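Local coordinates for protein transcriptional regulator, putative (Pseudomonas syringae pv. tomato, PDB 2R5F) that probably acts as a SorC-family DNA-binding transcription factor, this part being its putative sugar-binding domain, at residues A[59-64]-A[84-89]; A[69-74]-A[105-110]; A[88-93]-A[144-149]; A[154-159]-A[225-230]. All coordinates share one frame; numbering follows the deposited sequence.

Contact 1: A[59-64]-A[84-89]; sequences DHIGIS and QSAQEV
The imidazole of H60 has Q87 over one face and E88 at its edge. Q87 CB sits 3.6 Å above the plane, almost exactly over the centre of the H60 ring, a CH-pi contact to which Q87 CG adds a touch near NE2. The amide of Q87 leads away to the carbonyl of A57, leaving its aliphatic part to cover the ring. At the edge, H60 ND1 donates to E88 OE2 in a nearly straight bond (171° at the hydrogen); the modelled 2.5 Å between ND1 and OE2 is very short and its exact value doubtful. The carboxylate plane is turned 58° from the ring. E88 OE2 also takes a salt bridge from R149, so a buried acid is satisfied by two donors.

Beneath these groups the chains run parallel, as neighbouring strands of a Rossmann-like sheet joined by a beta-alpha-beta crossover through helix 68-75. I61 N donates to E88 O (2.9 Å), and Q87 N to D59 O (2.9 Å) just before the strands. On the face opposite H60 and E88, branched aliphatic residues suit a sheet covered by helix 101-115: I61 CD1 reaches A86 CB at 3.8 Å, the small alanine making room for it, and I63 CG1 lies 4.4 Å from V89 CG1. D59 turns its carboxylate away to the hydroxyl of T154, just before strand 155-162, and to the amide of S56.

Contact 2: A[69-74]-A[105-110]; sequences TIRAMV and TLLTQR. With SO4 (sulfate ion), chain B.
Helices 69-74 and 105-110 run roughly the same way, their axes 35° apart and 10.6 Å from each other at closest, with L107 filling the space between. A chi1 of -176° puts CG of L107 anti to the backbone N; the two methyls beyond it meet the other helix. Both lie against R71, L107 CD1 at 3.9 Å from R71 CG; CD1 of L107 also meets V74 CB at 4.0 Å, and L107 CD2 reaches I70 CG2 at 4.2 Å. R71 crosses the leucine at about a right angle and offers its aliphatic portion, as suits a residue whose charged end lies at the surface. One turn on, V74 CG1 rests 3.7 Å above the guanidinium plane of R110, offset toward the rim.

Both helices cover the same side of the Rossmann-like sheet, where I70 and T108 turn to the strands. No direct hydrogen bond joins the two segments; a water does so instead, donating to R71 O (2.8 Å) and accepting from R110 NH1 (2.7 Å). R71 NE and R110 NH1 are not in contact, so any repulsion between them is probably modest.

At the start of helix 68-75, T69 OG1 donates to sulfate O2 at 2.8 Å, with a weak bond to the same oxygen from T69 N. S67, the amide of S68 and K236 complete the anion site. The sulfate probably comes from the crystallisation liquor, but its place at a helix N-terminus is consistent with a pocket for the phosphate of a sugar effector.

Contact 3: A[88-93]-A[144-149]; sequences EVVQLL and KEVLHR
E88 and R149 meet in a two-pronged salt bridge: R149 NH1 donates to E88 OE2 (2.6 Å), and R149 NE makes a weak, strongly bent bond to E88 OE1 (2.7 Å). OE2 is approached on its syn side, but the guanidinium and carboxylate planes are 43° apart, so the pairing is twisted rather than flat. R149 is folded back to achieve this: chi2 of -58° places CD and the bend at chi3 places NE beside OE1, while NH1, further along the guanidinium, reaches OE2. Arginine suits the place because its chain can pack on V90 through CB (3.6 Å from V90 CG2) and CG and still bring two N-H groups to the acid.

V90 has its other methyl, CG1, at 3.5 Å from V146 CG1, the two valines sliding past each other in opposite directions. The same V146 methyl touches the carbonyl oxygen Q91 O at 3.4 Å. Compact branched side chains let helix 144-149 come within 8.5 Å of strand 88-91, axis to axis, while crossing it at 116°. The helix packs across a strand of the parallel core of the mixed, Rossmann-like sheet, in the part of the chain that next enters strand 155-162.

Further out, F120 on the adjoining strand 119-120 touches E88, V90 and V146, and its ring forms a cation-pi contact with R149. H60 holds E88 OE2 from the neighbouring strand on the other flank; two cationic or donor groups around this buried carboxylate would probably favour its ionised form. Q91 is fixed where the strand gives way, NE2 donating to L93 O at 3.0 Å and OE1 accepting from the amide of L122.

Contact 4: A[154-159]-A[225-230]; sequences TLAIVG and NRVLGL
I157 and L230 form the apolar centre, I157 CG2 lying 3.8 Å from L230 CD1 on the face that helices 36-54 and 68-75 cover. I157 CG2 stands anti to its own backbone N, which turns this methyl to the leucine. On the same face L155 CD1 lies 4.2 Å from L228 CB. The other face carries smaller residues: V158 CG2 meets V227 CG1 at 4.0 Å, and A156 CB is next to V227 CG2. G229 adds no side chain beside V158.

Between the faces, parallel backbones 4.6 Å apart at the axes exchange four hydrogen bonds. R226 O accepts from A156 N, and A156 O from L228 N (2.7 Å); V158 N then donates to L228 O and L230 N to V158 O.

Toward the start of the strands the packing becomes polar. L155 CD1 sits 4.1 Å above the centre of the R226 guanidinium, while the N-H groups of R226 turn to the hydroxyl of Y50, weakly to the carbonyl of S54, and in a long, weak ion pair to D59. T154 OG1 also bonds H60 N, tying this end to strand 60-63, and N225 CB packs 3.3 Å from T154 O. The parallel pair belongs to the core of a Rossmann-like sheet; a sulfate about 4 Å from G159 at its C-terminal end, though probably from the crystallisation liquor, is consistent with a ligand site there, perhaps for a sugar.

Contacts 1, 3 and 4 are built on one sheet, in which strands 88-94, 60-63, 155-162 and 226-230 lie side by side in that order. Contacts 1 and 3 share E88 and V89 and have centres about 10 Å apart; contact 4 lies about 11 Å from contact 1, close to the centre of the chain. Contact 2 is in the helical layer, about 12 Å from contact 1, and I70 reaches down to strands of both contacts 1 and 4. Along the chain contacts 1 and 2 interleave, contact 3 begins where contact 1 ends, and contact 4 comes last. Helices and strands from separated regions thus form one compact Rossmann-like domain, with the sulfate site near contacts 2 and 4.

Contact 1: A[59-64]-A[84-89]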
loop_
_atom_site.group_PDB
_atom_site.type_symbol
_atom_site.label_atom_id
_atom_site.label_comp_id
_atom_site.label_asym_id
_atom_site.label_seq_id
_atom_site.Cartn_x
_atom_site.Cartn_y
_atom_site.Cartn_z
ATOM N N ASP A 59 12.197 -10.048 5.224
ATOM C CA ASP A 59 10.878 -9.383 5.201
ATOM C C ASP A 59 9.781 -10.303 4.655
ATOM O O ASP A 59 9.988 -11.022 3.678
ATOM C CB ASP A 59 10.927 -8.103 4.358
ATOM C CG ASP A 59 11.327 -6.848 5.155
ATOM O OD1 ASP A 59 11.082 -6.743 6.379
ATOM O OD2 ASP A 59 11.873 -5.925 4.525
ATOM N N HIS A 60 8.627 -10.280 5.316
ATOM C CA HIS A 60 7.434 -10.977 4.876
ATOM C C HIS A 60 6.489 -9.883 4.420
ATOM O O HIS A 60 5.980 -9.129 5.252
ATOM C CB HIS A 60 6.804 -11.720 6.059
ATOM C CG HIS A 60 7.678 -12.788 6.650
ATOM N ND1 HIS A 60 7.339 -14.122 6.628
ATOM C CD2 HIS A 60 8.875 -12.714 7.277
ATOM C CE1 HIS A 60 8.288 -14.823 7.218
ATOM N NE2 HIS A 60 9.231 -13.992 7.625
ATOM N N ILE A 61 6.259 -9.807 3.113
ATOM C CA ILE A 61 5.563 -8.704 2.495
ATOM C C ILE A 61 4.069 -8.972 2.329
ATOM O O ILE A 61 3.688 -10.056 1.925
ATOM C CB ILE A 61 6.156 -8.416 1.108
ATOM C CG1 ILE A 61 7.617 -7.978 1.250
ATOM C CG2 ILE A 61 5.272 -7.386 0.343
ATOM C CD1 ILE A 61 8.374 -7.991 -0.030
ATOM N N GLY A 62 3.227 -7.993 2.669
ATOM C CA GLY A 62 1.794 -8.082 2.353
ATOM C C GLY A 62 1.539 -6.958 1.382
ATOM O O GLY A 62 2.118 -5.900 1.536
ATOM N N ILE A 63 0.719 -7.178 0.354
ATOM C CA ILE A 63 0.367 -6.079 -0.550
ATOM C C ILE A 63 -1.151 -5.971 -0.754
ATOM O O ILE A 63 -1.871 -6.978 -0.826
ATOM C CB ILE A 63 1.079 -6.111 -1.951
ATOM C CG1 ILE A 63 0.602 -7.287 -2.827
ATOM C CG2 ILE A 63 2.600 -6.055 -1.837
ATOM C CD1 ILE A 63 0.825 -7.047 -4.371
ATOM N N SER A 64 -1.607 -4.730 -0.860
ATOM C CA SER A 64 -2.983 -4.412 -1.257
ATOM C C SER A 64 -3.144 -4.636 -2.767
ATOM O O SER A 64 -2.960 -3.708 -3.571
ATOM C CB SER A 64 -3.262 -2.943 -0.924
ATOM O OG SER A 64 -4.653 -2.709 -1.005
ATOM N N GLN A 84 16.845 -15.104 -3.670
ATOM C CA GLN A 84 15.664 -14.749 -2.858
ATOM C C GLN A 84 15.757 -13.350 -2.199
ATOM O O GLN A 84 16.705 -13.046 -1.469
ATOM C CB GLN A 84 15.365 -15.850 -1.833
ATOM C CG GLN A 84 13.963 -15.790 -1.235
ATOM C CD GLN A 84 13.579 -17.051 -0.474
ATOM O OE1 GLN A 84 14.383 -17.972 -0.339
ATOM N NE2 GLN A 84 12.343 -17.105 0.019
ATOM N N SER A 85 14.779 -12.498 -2.486
ATOM C CA SER A 85 14.789 -11.118 -1.991
ATOM C C SER A 85 13.767 -10.857 -0.883
ATOM O O SER A 85 13.688 -9.747 -0.363
ATOM C CB SER A 85 14.569 -10.153 -3.154
ATOM O OG SER A 85 15.359 -10.537 -4.276
ATOM N N ALA A 86 12.970 -11.868 -0.545
ATOM C CA ALA A 86 12.011 -11.779 0.544
ATOM C C ALA A 86 11.589 -13.159 0.966
ATOM O O ALA A 86 11.759 -14.106 0.213
ATOM C CB ALA A 86 10.770 -10.930 0.139
ATOM N N GLN A 87 11.016 -13.274 2.165
ATOM C CA GLN A 87 10.413 -14.538 2.635
ATOM C C GLN A 87 9.088 -14.940 1.951
ATOM O O GLN A 87 8.903 -16.102 1.623
ATOM C CB GLN A 87 10.218 -14.516 4.161
ATOM C CG GLN A 87 11.505 -14.432 4.960
ATOM C CD GLN A 87 12.436 -15.569 4.614
ATOM O OE1 GLN A 87 12.268 -16.683 5.096
ATOM N NE2 GLN A 87 13.400 -15.301 3.747
ATOM N N GLU A 88 8.174 -13.998 1.734
ATOM C CA GLU A 88 6.894 -14.297 1.063
ATOM C C GLU A 88 6.179 -12.998 0.662
ATOM O O GLU A 88 6.527 -11.924 1.147
ATOM C CB GLU A 88 5.987 -15.108 1.997
ATOM C CG GLU A 88 5.769 -14.400 3.353
ATOM C CD GLU A 88 4.983 -15.199 4.372
ATOM O OE1 GLU A 88 3.920 -15.748 4.020
ATOM O OE2 GLU A 88 5.395 -15.227 5.551
ATOM N N VAL A 89 5.199 -13.116 -0.233
ATOM C CA VAL A 89 4.321 -12.032 -0.620
ATOM C C VAL A 89 2.904 -12.554 -0.367
ATOM O O VAL A 89 2.514 -13.584 -0.915
ATOM C CB VAL A 89 4.508 -11.652 -2.104
ATOM C CG1 VAL A 89 3.493 -10.569 -2.545
ATOM C CG2 VAL A 89 5.956 -11.183 -2.326
#

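Contact 2: A[69-74]-A[105-110]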
loop_
_atom_site.group_PDB
_atom_site.type_symbol
_atom_site.label_atom_id
_atom_site.label_comp_id
_atom_site.label_asym_id
_atom_site.label_seq_id
_atom_site.Cartn_x
_atom_site.Cartn_y
_atom_site.Cartn_z
ATOM N N THR A 69 -1.630 1.864 -8.118
ATOM C CA THR A 69 -0.337 2.444 -7.756
ATOM C C THR A 69 0.685 1.331 -7.443
ATOM O O THR A 69 1.851 1.436 -7.798
ATOM C CB THR A 69 -0.471 3.449 -6.563
ATOM O OG1 THR A 69 -1.585 4.318 -6.809
ATOM C CG2 THR A 69 0.775 4.284 -6.444
ATOM N N ILE A 70 0.235 0.281 -6.775
ATOM C CA ILE A 70 1.068 -0.905 -6.538
ATOM C C ILE A 70 1.316 -1.637 -7.862
ATOM O O ILE A 70 2.434 -2.095 -8.116
ATOM C CB ILE A 70 0.452 -1.839 -5.485
ATOM C CG1 ILE A 70 0.362 -1.103 -4.130
ATOM C CG2 ILE A 70 1.277 -3.174 -5.370
ATOM C CD1 ILE A 70 -0.253 -1.935 -2.968
ATOM N N ARG A 71 0.285 -1.708 -8.721
ATOM C CA ARG A 71 0.490 -2.197 -10.093
ATOM C C ARG A 71 1.578 -1.396 -10.813
ATOM O O ARG A 71 2.439 -1.987 -11.461
ATOM C CB ARG A 71 -0.805 -2.157 -10.892
ATOM C CG ARG A 71 -0.902 -3.187 -12.030
ATOM C CD ARG A 71 -2.312 -3.171 -12.657
ATOM N NE ARG A 71 -3.354 -3.270 -11.618
ATOM C CZ ARG A 71 -4.323 -2.375 -11.412
ATOM N NH1 ARG A 71 -5.191 -2.563 -10.423
ATOM N NH2 ARG A 71 -4.445 -1.302 -12.202
ATOM N N ALA A 72 1.551 -0.061 -10.701
ATOM C CA ALA A 72 2.628 0.765 -11.249
ATOM C C ALA A 72 4.010 0.398 -10.646
ATOM O O ALA A 72 5.002 0.312 -11.363
ATOM C CB ALA A 72 2.328 2.245 -11.054
HETATM N N MSE A 73 4.072 0.175 -9.338
HETATM C CA MSE A 73 5.343 -0.228 -8.719
HETATM C C MSE A 73 5.856 -1.506 -9.354
HETATM O O MSE A 73 6.987 -1.544 -9.809
HETATM C CB MSE A 73 5.209 -0.415 -7.219
HETATM C CG MSE A 73 6.464 -0.950 -6.534
HETATM SE SE MSE A 73 6.035 -1.480 -4.713
HETATM C CE MSE A 73 5.336 -3.272 -5.052
ATOM N N VAL A 74 5.010 -2.536 -9.431
ATOM C CA VAL A 74 5.486 -3.836 -9.920
ATOM C C VAL A 74 6.000 -3.721 -11.354
ATOM O O VAL A 74 7.048 -4.267 -11.676
ATOM C CB VAL A 74 4.434 -4.955 -9.769
ATOM C CG1 VAL A 74 4.860 -6.225 -10.562
ATOM C CG2 VAL A 74 4.235 -5.284 -8.293
ATOM N N THR A 105 -4.967 -11.141 -8.011
ATOM C CA THR A 105 -4.243 -12.385 -7.730
ATOM C C THR A 105 -2.932 -12.492 -8.539
ATOM O O THR A 105 -1.859 -12.745 -7.974
ATOM C CB THR A 105 -5.175 -13.617 -7.957
ATOM O OG1 THR A 105 -6.204 -13.597 -6.961
ATOM C CG2 THR A 105 -4.430 -14.908 -7.827
ATOM N N LEU A 106 -3.033 -12.277 -9.849
ATOM C CA LEU A 106 -1.893 -12.267 -10.742
ATOM C C LEU A 106 -0.810 -11.255 -10.346
ATOM O O LEU A 106 0.377 -11.507 -10.531
ATOM C CB LEU A 106 -2.381 -11.932 -12.138
ATOM C CG LEU A 106 -1.316 -11.682 -13.201
ATOM C CD1 LEU A 106 -0.587 -12.981 -13.466
ATOM C CD2 LEU A 106 -1.954 -11.147 -14.458
ATOM N N LEU A 107 -1.226 -10.108 -9.814
ATOM C CA LEU A 107 -0.278 -9.071 -9.391
ATOM C C LEU A 107 0.573 -9.498 -8.210
ATOM O O LEU A 107 1.780 -9.254 -8.182
ATOM C CB LEU A 107 -1.013 -7.775 -9.062
ATOM C CG LEU A 107 -0.080 -6.618 -8.716
ATOM C CD1 LEU A 107 0.622 -6.208 -10.001
ATOM C CD2 LEU A 107 -0.898 -5.447 -8.199
ATOM N N THR A 108 -0.069 -10.133 -7.236
ATOM C CA THR A 108 0.577 -10.651 -6.041
ATOM C C THR A 108 1.597 -11.706 -6.437
ATOM O O THR A 108 2.707 -11.729 -5.905
ATOM C CB THR A 108 -0.462 -11.317 -5.112
ATOM O OG1 THR A 108 -1.566 -10.433 -4.917
ATOM C CG2 THR A 108 0.127 -11.620 -3.757
ATOM N N GLN A 109 1.174 -12.584 -7.354
ATOM C CA GLN A 109 2.002 -13.659 -7.896
ATOM C C GLN A 109 3.207 -13.109 -8.659
ATOM O O GLN A 109 4.340 -13.525 -8.408
ATOM C CB GLN A 109 1.172 -14.609 -8.774
ATOM C CG GLN A 109 1.987 -15.832 -9.318
ATOM C CD GLN A 109 2.732 -16.601 -8.229
ATOM O OE1 GLN A 109 3.950 -16.439 -8.034
ATOM N NE2 GLN A 109 2.001 -17.429 -7.501
ATOM N N ARG A 110 2.952 -12.151 -9.551
ATOM C CA ARG A 110 3.999 -11.467 -10.301
ATOM C C ARG A 110 5.080 -10.931 -9.381
ATOM O O ARG A 110 6.229 -11.135 -9.652
ATOM C CB ARG A 110 3.436 -10.327 -11.122
ATOM C CG ARG A 110 2.890 -10.739 -12.440
ATOM C CD ARG A 110 2.199 -9.587 -13.114
ATOM N NE ARG A 110 3.141 -8.556 -13.542
ATOM C CZ ARG A 110 2.804 -7.286 -13.780
ATOM N NH1 ARG A 110 1.548 -6.877 -13.627
ATOM N NH2 ARG A 110 3.723 -6.413 -14.176
HETATM S S SO4 B . -5.115 3.117 -6.080
HETATM O O1 SO4 B . -6.135 4.024 -5.572
HETATM O O2 SO4 B . -4.338 3.716 -7.152
HETATM O O3 SO4 B . -4.203 2.703 -5.046
HETATM O O4 SO4 B . -5.772 1.968 -6.704
HETATM O O HOH W 1 2.034 -4.261 -13.130
#

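Contact 3: A[88-93]-A[144-149]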
loop_
_atom_site.group_PDB
_atom_site.type_symbol
_atom_site.label_atom_id
_atom_site.label_comp_id
_atom_site.label_asym_id
_atom_site.label_seq_id
_atom_site.Cartn_x
_atom_site.Cartn_y
_atom_site.Cartn_z
ATOM N N GLU A 88 8.174 -13.998 1.734
ATOM C CA GLU A 88 6.894 -14.297 1.063
ATOM C C GLU A 88 6.179 -12.998 0.662
ATOM O O GLU A 88 6.527 -11.924 1.147
ATOM C CB GLU A 88 5.987 -15.108 1.997
ATOM C CG GLU A 88 5.769 -14.400 3.353
ATOM C CD GLU A 88 4.983 -15.199 4.372
ATOM O OE1 GLU A 88 3.920 -15.748 4.020
ATOM O OE2 GLU A 88 5.395 -15.227 5.551
ATOM N N VAL A 89 5.199 -13.116 -0.233
ATOM C CA VAL A 89 4.321 -12.032 -0.620
ATOM C C VAL A 89 2.904 -12.554 -0.367
ATOM O O VAL A 89 2.514 -13.584 -0.915
ATOM C CB VAL A 89 4.508 -11.652 -2.104
ATOM C CG1 VAL A 89 3.493 -10.569 -2.545
ATOM C CG2 VAL A 89 5.956 -11.183 -2.326
ATOM N N VAL A 90 2.175 -11.865 0.508
ATOM C CA VAL A 90 0.812 -12.257 0.887
ATOM C C VAL A 90 -0.167 -11.251 0.285
ATOM O O VAL A 90 0.039 -10.026 0.360
ATOM C CB VAL A 90 0.671 -12.355 2.443
ATOM C CG1 VAL A 90 -0.750 -12.814 2.883
ATOM C CG2 VAL A 90 1.760 -13.278 2.995
ATOM N N GLN A 91 -1.201 -11.769 -0.359
ATOM C CA GLN A 91 -2.292 -10.946 -0.846
ATOM C C GLN A 91 -3.112 -10.483 0.351
ATOM O O GLN A 91 -3.614 -11.321 1.101
ATOM C CB GLN A 91 -3.164 -11.776 -1.769
ATOM C CG GLN A 91 -4.400 -11.050 -2.216
ATOM C CD GLN A 91 -4.980 -11.676 -3.448
ATOM O OE1 GLN A 91 -4.510 -12.713 -3.888
ATOM N NE2 GLN A 91 -6.014 -11.066 -3.999
ATOM N N LEU A 92 -3.267 -9.167 0.530
ATOM C CA LEU A 92 -3.919 -8.645 1.750
ATOM C C LEU A 92 -5.386 -8.292 1.604
ATOM O O LEU A 92 -5.994 -7.853 2.578
ATOM C CB LEU A 92 -3.199 -7.414 2.285
ATOM C CG LEU A 92 -1.766 -7.496 2.807
ATOM C CD1 LEU A 92 -1.359 -6.102 3.222
ATOM C CD2 LEU A 92 -1.588 -8.466 3.943
ATOM N N LEU A 93 -5.930 -8.435 0.398
ATOM C CA LEU A 93 -7.340 -8.144 0.105
ATOM C C LEU A 93 -7.764 -8.976 -1.097
ATOM O O LEU A 93 -7.060 -9.014 -2.112
ATOM C CB LEU A 93 -7.572 -6.652 -0.206
ATOM C CG LEU A 93 -8.887 -6.243 -0.923
ATOM C CD1 LEU A 93 -10.118 -6.760 -0.234
ATOM C CD2 LEU A 93 -9.007 -4.729 -1.076
ATOM N N LYS A 144 -7.613 -19.547 4.891
ATOM C CA LYS A 144 -7.001 -19.562 6.234
ATOM C C LYS A 144 -5.478 -19.569 6.174
ATOM O O LYS A 144 -4.817 -19.084 7.085
ATOM C CB LYS A 144 -7.472 -20.770 7.069
ATOM C CG LYS A 144 -8.979 -20.845 7.329
ATOM C CD LYS A 144 -9.363 -21.757 8.509
ATOM C CE LYS A 144 -8.619 -23.106 8.535
ATOM N NZ LYS A 144 -9.217 -24.076 9.556
ATOM N N GLU A 145 -4.948 -20.153 5.108
ATOM C CA GLU A 145 -3.516 -20.154 4.811
ATOM C C GLU A 145 -2.970 -18.714 4.679
ATOM O O GLU A 145 -1.949 -18.359 5.282
ATOM C CB GLU A 145 -3.294 -20.984 3.531
ATOM C CG GLU A 145 -1.877 -21.020 3.005
ATOM C CD GLU A 145 -1.138 -22.299 3.347
ATOM O OE1 GLU A 145 -0.310 -22.263 4.297
ATOM O OE2 GLU A 145 -1.378 -23.333 2.671
ATOM N N VAL A 146 -3.686 -17.880 3.927
ATOM C CA VAL A 146 -3.361 -16.467 3.818
ATOM C C VAL A 146 -3.603 -15.758 5.151
ATOM O O VAL A 146 -2.730 -15.032 5.617
ATOM C CB VAL A 146 -4.148 -15.781 2.677
ATOM C CG1 VAL A 146 -3.950 -14.267 2.702
ATOM C CG2 VAL A 146 -3.726 -16.335 1.339
ATOM N N LEU A 147 -4.768 -15.984 5.764
ATOM C CA LEU A 147 -5.082 -15.364 7.063
ATOM C C LEU A 147 -4.001 -15.642 8.102
ATOM O O LEU A 147 -3.655 -14.778 8.900
ATOM C CB LEU A 147 -6.445 -15.825 7.607
ATOM C CG LEU A 147 -7.744 -15.359 6.954
ATOM C CD1 LEU A 147 -8.971 -16.074 7.578
ATOM C CD2 LEU A 147 -7.908 -13.823 7.016
ATOM N N HIS A 148 -3.470 -16.859 8.079
ATOM C CA HIS A 148 -2.412 -17.272 8.980
ATOM C C HIS A 148 -1.158 -16.386 8.852
ATOM O O HIS A 148 -0.467 -16.096 9.845
ATOM C CB HIS A 148 -2.077 -18.737 8.707
ATOM C CG HIS A 148 -0.974 -19.274 9.556
ATOM N ND1 HIS A 148 -1.169 -19.677 10.860
ATOM C CD2 HIS A 148 0.335 -19.491 9.286
ATOM C CE1 HIS A 148 -0.024 -20.110 11.359
ATOM N NE2 HIS A 148 0.906 -20.005 10.426
ATOM N N ARG A 149 -0.878 -15.964 7.625
ATOM C CA ARG A 149 0.333 -15.225 7.316
ATOM C C ARG A 149 0.317 -13.786 7.839
ATOM O O ARG A 149 1.384 -13.228 8.094
ATOM C CB ARG A 149 0.598 -15.210 5.808
ATOM C CG ARG A 149 0.557 -16.550 5.076
ATOM C CD ARG A 149 1.538 -17.585 5.616
ATOM N NE ARG A 149 2.770 -16.988 6.134
ATOM C CZ ARG A 149 3.617 -17.597 6.968
ATOM N NH1 ARG A 149 4.707 -16.951 7.388
ATOM N NH2 ARG A 149 3.380 -18.838 7.389
#

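Contact 4: A[154-159]-A[225-230]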
loop_
_atom_site.group_PDB
_atom_site.type_symbol
_atom_site.label_atom_id
_atom_site.label_comp_id
_atom_site.label_asym_id
_atom_site.label_seq_id
_atom_site.Cartn_x
_atom_site.Cartn_y
_atom_site.Cartn_z
ATOM N N THR A 154 5.859 -8.215 7.890
ATOM C CA THR A 154 6.782 -7.232 8.418
ATOM C C THR A 154 6.820 -5.952 7.597
ATOM O O THR A 154 7.227 -4.922 8.103
ATOM C CB THR A 154 8.205 -7.809 8.524
ATOM O OG1 THR A 154 8.739 -8.025 7.214
ATOM C CG2 THR A 154 8.192 -9.104 9.276
ATOM N N LEU A 155 6.418 -6.032 6.330
ATOM C CA LEU A 155 6.285 -4.878 5.458
ATOM C C LEU A 155 4.958 -4.938 4.717
ATOM O O LEU A 155 4.774 -5.790 3.837
ATOM C CB LEU A 155 7.422 -4.840 4.442
ATOM C CG LEU A 155 7.379 -3.819 3.277
ATOM C CD1 LEU A 155 7.415 -2.374 3.732
ATOM C CD2 LEU A 155 8.539 -4.096 2.339
ATOM N N ALA A 156 4.020 -4.074 5.088
ATOM C CA ALA A 156 2.773 -3.943 4.301
ATOM C C ALA A 156 2.890 -2.812 3.322
ATOM O O ALA A 156 3.243 -1.711 3.696
ATOM C CB ALA A 156 1.541 -3.771 5.202
ATOM N N ILE A 157 2.591 -3.090 2.052
ATOM C CA ILE A 157 2.557 -2.080 1.024
ATOM C C ILE A 157 1.104 -1.850 0.597
ATOM O O ILE A 157 0.439 -2.762 0.118
ATOM C CB ILE A 157 3.391 -2.500 -0.222
ATOM C CG1 ILE A 157 4.761 -3.048 0.209
ATOM C CG2 ILE A 157 3.457 -1.314 -1.228
ATOM C CD1 ILE A 157 5.534 -3.628 -0.869
ATOM N N VAL A 158 0.605 -0.632 0.770
ATOM C CA VAL A 158 -0.845 -0.364 0.625
ATOM C C VAL A 158 -1.122 0.904 -0.169
ATOM O O VAL A 158 -0.389 1.897 -0.064
ATOM C CB VAL A 158 -1.582 -0.273 2.026
ATOM C CG1 VAL A 158 -1.441 -1.577 2.852
ATOM C CG2 VAL A 158 -1.111 0.942 2.840
ATOM N N GLY A 159 -2.176 0.880 -0.973
ATOM C CA GLY A 159 -2.643 2.081 -1.611
ATOM C C GLY A 159 -3.642 2.662 -0.632
ATOM O O GLY A 159 -3.995 2.020 0.350
ATOM N N ASN A 225 5.482 -3.951 11.641
ATOM C CA ASN A 225 6.833 -3.361 11.686
ATOM C C ASN A 225 6.982 -2.088 10.817
ATOM O O ASN A 225 7.568 -1.093 11.249
ATOM C CB ASN A 225 7.907 -4.404 11.287
ATOM C CG ASN A 225 8.310 -5.339 12.443
ATOM O OD1 ASN A 225 8.844 -6.442 12.219
ATOM N ND2 ASN A 225 8.063 -4.903 13.679
ATOM N N ARG A 226 6.442 -2.130 9.601
ATOM C CA ARG A 226 6.661 -1.086 8.597
ATOM C C ARG A 226 5.542 -1.110 7.556
ATOM O O ARG A 226 5.356 -2.097 6.844
ATOM C CB ARG A 226 8.024 -1.326 7.948
ATOM C CG ARG A 226 8.465 -0.442 6.827
ATOM C CD ARG A 226 9.981 -0.444 6.896
ATOM N NE ARG A 226 10.647 -0.476 5.596
ATOM C CZ ARG A 226 11.231 -1.548 5.059
ATOM N NH1 ARG A 226 11.806 -1.457 3.866
ATOM N NH2 ARG A 226 11.246 -2.709 5.703
ATOM N N VAL A 227 4.756 -0.043 7.503
ATOM C CA VAL A 227 3.677 0.052 6.515
ATOM C C VAL A 227 4.026 1.157 5.522
ATOM O O VAL A 227 4.233 2.324 5.905
ATOM C CB VAL A 227 2.297 0.291 7.170
ATOM C CG1 VAL A 227 1.192 0.436 6.123
ATOM C CG2 VAL A 227 1.975 -0.852 8.127
ATOM N N LEU A 228 4.137 0.755 4.263
ATOM C CA LEU A 228 4.433 1.660 3.159
ATOM C C LEU A 228 3.114 2.054 2.528
ATOM O O LEU A 228 2.416 1.186 1.997
ATOM C CB LEU A 228 5.334 0.943 2.127
ATOM C CG LEU A 228 5.852 1.589 0.826
ATOM C CD1 LEU A 228 6.505 2.921 1.072
ATOM C CD2 LEU A 228 6.858 0.686 0.124
ATOM N N GLY A 229 2.761 3.337 2.598
ATOM C CA GLY A 229 1.665 3.897 1.802
ATOM C C GLY A 229 2.075 4.507 0.471
ATOM O O GLY A 229 2.997 5.324 0.420
ATOM N N LEU A 230 1.365 4.139 -0.612
ATOM C CA LEU A 230 1.642 4.661 -1.929
ATOM C C LEU A 230 0.387 5.356 -2.491
ATOM O O LEU A 230 -0.513 4.680 -2.934
ATOM C CB LEU A 230 2.097 3.548 -2.914
ATOM C CG LEU A 230 3.259 2.587 -2.599
ATOM C CD1 LEU A 230 3.411 1.587 -3.716
ATOM C CD2 LEU A 230 4.603 3.321 -2.352
#